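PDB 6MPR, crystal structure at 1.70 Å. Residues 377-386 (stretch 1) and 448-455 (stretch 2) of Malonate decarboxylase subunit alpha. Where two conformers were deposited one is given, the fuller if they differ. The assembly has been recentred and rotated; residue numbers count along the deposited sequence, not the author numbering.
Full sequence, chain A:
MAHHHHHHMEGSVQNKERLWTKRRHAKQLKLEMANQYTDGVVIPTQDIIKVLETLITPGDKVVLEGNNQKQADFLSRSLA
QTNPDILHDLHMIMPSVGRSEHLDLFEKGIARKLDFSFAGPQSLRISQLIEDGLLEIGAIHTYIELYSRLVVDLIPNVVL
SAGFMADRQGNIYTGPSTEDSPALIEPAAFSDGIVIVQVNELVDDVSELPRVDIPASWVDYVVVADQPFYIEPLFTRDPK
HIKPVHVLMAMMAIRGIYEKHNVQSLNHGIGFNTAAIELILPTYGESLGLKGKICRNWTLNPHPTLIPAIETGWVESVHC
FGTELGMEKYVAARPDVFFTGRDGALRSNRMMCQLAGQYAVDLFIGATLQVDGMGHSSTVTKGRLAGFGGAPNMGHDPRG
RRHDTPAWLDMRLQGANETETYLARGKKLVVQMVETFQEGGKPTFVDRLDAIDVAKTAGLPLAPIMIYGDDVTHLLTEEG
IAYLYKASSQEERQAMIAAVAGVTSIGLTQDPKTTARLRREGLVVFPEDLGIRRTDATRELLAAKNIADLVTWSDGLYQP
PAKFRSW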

# COMPACT_ATOMS: atom_id res chain seq x y z
N SER A 377 -13.48 11.06 14.05
CA SER A 377 -14.64 10.74 13.23
C SER A 377 -14.88 9.24 13.22
O SER A 377 -13.95 8.45 13.11
CB SER A 377 -14.45 11.25 11.79
OG SER A 377 -14.30 12.66 11.75
N SER A 378 -16.15 8.84 13.37
CA SER A 378 -16.47 7.43 13.31
C SER A 378 -17.92 7.25 12.85
O SER A 378 -18.75 8.15 13.01
CB SER A 378 -16.26 6.75 14.66
OG SER A 378 -16.64 5.39 14.60
N THR A 379 -18.19 6.09 12.25
CA THR A 379 -19.56 5.69 11.95
C THR A 379 -20.06 4.60 12.88
O THR A 379 -21.22 4.19 12.77
CB THR A 379 -19.69 5.23 10.49
OG1 THR A 379 -18.79 4.14 10.26
CG2 THR A 379 -19.39 6.39 9.53
N VAL A 380 -19.24 4.13 13.82
CA VAL A 380 -19.71 3.18 14.82
C VAL A 380 -20.64 3.90 15.79
O VAL A 380 -20.34 5.00 16.27
CB VAL A 380 -18.52 2.53 15.55
CG1 VAL A 380 -18.98 1.77 16.79
CG2 VAL A 380 -17.74 1.61 14.61
N THR A 381 -21.81 3.31 16.03
CA THR A 381 -22.73 3.82 17.05
C THR A 381 -23.09 2.69 18.00
O THR A 381 -22.77 1.52 17.78
CB THR A 381 -24.00 4.43 16.44
OG1 THR A 381 -24.65 3.47 15.59
CG2 THR A 381 -23.68 5.69 15.64
N LYS A 382 -23.78 3.06 19.08
CA LYS A 382 -24.07 2.12 20.15
C LYS A 382 -24.76 0.87 19.62
O LYS A 382 -25.75 0.95 18.88
CB LYS A 382 -24.94 2.80 21.21
CG LYS A 382 -25.14 1.99 22.49
CD LYS A 382 -26.05 2.72 23.48
CE LYS A 382 -25.95 2.14 24.88
NZ LYS A 382 -26.20 0.67 24.90
N GLY A 383 -24.22 -0.30 19.97
CA GLY A 383 -24.75 -1.57 19.54
C GLY A 383 -24.46 -1.98 18.11
O GLY A 383 -24.91 -3.05 17.69
N ARG A 384 -23.72 -1.17 17.34
CA ARG A 384 -23.50 -1.42 15.91
C ARG A 384 -22.01 -1.31 15.56
O ARG A 384 -21.53 -0.24 15.18
CB ARG A 384 -24.34 -0.45 15.08
CG ARG A 384 -25.85 -0.61 15.34
CD ARG A 384 -26.61 0.67 14.99
NE ARG A 384 -28.06 0.47 14.95
CZ ARG A 384 -28.84 0.39 16.02
NH1 ARG A 384 -28.32 0.48 17.24
NH2 ARG A 384 -30.16 0.21 15.88
N LEU A 385 -21.29 -2.42 15.61
CA LEU A 385 -19.85 -2.41 15.38
C LEU A 385 -19.55 -2.33 13.88
O LEU A 385 -19.23 -3.32 13.21
CB LEU A 385 -19.21 -3.63 16.04
CG LEU A 385 -17.70 -3.68 16.14
CD1 LEU A 385 -17.18 -2.43 16.81
CD2 LEU A 385 -17.30 -4.91 16.94
N ALA A 386 -19.67 -1.12 13.34
CA ALA A 386 -19.38 -0.91 11.93
C ALA A 386 -17.92 -1.25 11.64
O ALA A 386 -17.06 -1.28 12.53
CB ALA A 386 -19.69 0.54 11.53
N ARG A 448 -18.96 13.34 22.77
CA ARG A 448 -18.32 12.05 22.98
C ARG A 448 -18.77 11.08 21.90
O ARG A 448 -19.97 10.86 21.73
CB ARG A 448 -18.67 11.50 24.37
CG ARG A 448 -18.16 10.11 24.69
CD ARG A 448 -18.83 9.59 25.96
NE ARG A 448 -18.35 8.25 26.35
CZ ARG A 448 -17.27 8.04 27.09
NH1 ARG A 448 -16.55 9.08 27.52
NH2 ARG A 448 -16.90 6.80 27.39
N LEU A 449 -17.81 10.50 21.19
CA LEU A 449 -18.14 9.49 20.19
C LEU A 449 -18.74 8.25 20.84
O LEU A 449 -18.25 7.76 21.86
CB LEU A 449 -16.88 9.09 19.41
CG LEU A 449 -16.21 10.10 18.49
CD1 LEU A 449 -15.02 9.46 17.81
CD2 LEU A 449 -17.18 10.65 17.43
N ASP A 450 -19.83 7.74 20.23
CA ASP A 450 -20.36 6.43 20.63
C ASP A 450 -19.29 5.37 20.63
O ASP A 450 -19.38 4.38 21.38
CB ASP A 450 -21.46 5.95 19.67
CG ASP A 450 -22.81 6.61 19.89
OD1 ASP A 450 -22.90 7.72 20.45
OD2 ASP A 450 -23.80 5.98 19.46
N ALA A 451 -18.29 5.52 19.75
CA ALA A 451 -17.29 4.48 19.53
C ALA A 451 -16.55 4.12 20.81
O ALA A 451 -16.14 2.97 20.98
CB ALA A 451 -16.28 4.94 18.48
N ILE A 452 -16.37 5.08 21.72
CA ILE A 452 -15.63 4.80 22.95
C ILE A 452 -16.35 3.75 23.78
O ILE A 452 -15.75 2.76 24.22
CB ILE A 452 -15.42 6.08 23.77
CG1 ILE A 452 -14.65 7.13 22.95
CG2 ILE A 452 -14.70 5.72 25.06
CD1 ILE A 452 -14.75 8.51 23.55
N ASP A 453 -17.66 3.94 24.01
CA ASP A 453 -18.38 2.94 24.79
C ASP A 453 -18.56 1.62 24.03
O ASP A 453 -18.61 0.55 24.65
CB ASP A 453 -19.74 3.48 25.24
CG ASP A 453 -19.62 4.41 26.44
OD1 ASP A 453 -18.49 4.67 26.90
OD2 ASP A 453 -20.67 4.90 26.92
N VAL A 454 -18.64 1.67 22.69
CA VAL A 454 -18.70 0.41 21.94
C VAL A 454 -17.41 -0.38 22.15
O VAL A 454 -17.44 -1.60 22.32
CB VAL A 454 -18.96 0.66 20.45
CG1 VAL A 454 -18.79 -0.63 19.68
CG2 VAL A 454 -20.38 1.20 20.24
N ALA A 455 -16.26 0.31 22.15
CA ALA A 455 -15.00 -0.37 22.42
C ALA A 455 -15.02 -1.06 23.78
O ALA A 455 -14.60 -2.21 23.91
CB ALA A 455 -13.84 0.63 22.35
O HOH W 1 -18.78 6.95 17.19

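What fills the apolar centre of the contact? Val 454, on the helix of the second stretch, gives up more surface to its partner than any other residue here, and its CA-to-CB bond points toward the first stretch. With chi1 in the t well, both of its methyl groups reach CG1 of Val 380, each at 3.8 Å; CG1 of Val 454 also lies 3.8 Å from CD1 of Leu 385, while CG2 of Val 454 is 3.4 Å from O of Thr 381 and 3.8 Å from CA of Lys 382. A branched, compact side chain suits this place, because it can touch a loop at several points without needing polar partners. Leu 385 starts out sideways, but its end comes nearer and so reaches the valine.

How does the packing continue one helical turn back? Ala 451 lies three residues before Val 454, and its CB sits 4.4 Å from CB of Val 380 and 3.9 Å from OG of Ser 378. Its small side chain accompanies a close backbone approach, the CA atoms of Val 380 and Ala 451 being 5.5 Å apart. Leu 449 extends the buried surface toward the strand, where its CD1 is 4.3 Å from CB of Ser 378. That serine is buried, yet its hydroxyl is not left unpaired: OG accepts a hydrogen bond from N of Val 380 at 3.0 Å, which ties the strand end to the loop that follows.

What links the two backbones where they come close? A water does, since the direct separation between O of Val 380 and N of Ala 451 is 4.1 Å. Water 1 donates to O of Val 380 at 2.7 Å and accepts from N of Ala 451 at 3.0 Å, so a carbonyl and an amide near the start of the helix are both satisfied.

What secures the polar edge? Asp 450 points toward the loop, and its OD2 accepts a hydrogen bond from N of Lys 382 at 2.9 Å, the one direct hydrogen bond between the stretches. OD2 of Asp 450 also lies 3.4 Å from CB of Thr 381. The amide it binds belongs to a type II turn from Thr 381 to Arg 384, closed by a 2.9 Å hydrogen bond from N of Arg 384 to O of Thr 381. Gly 383 suits the turn through its positive phi of 77°. Lys 382 contributes its backbone to the aspartate, while the end of its long side chain leads away from the contact.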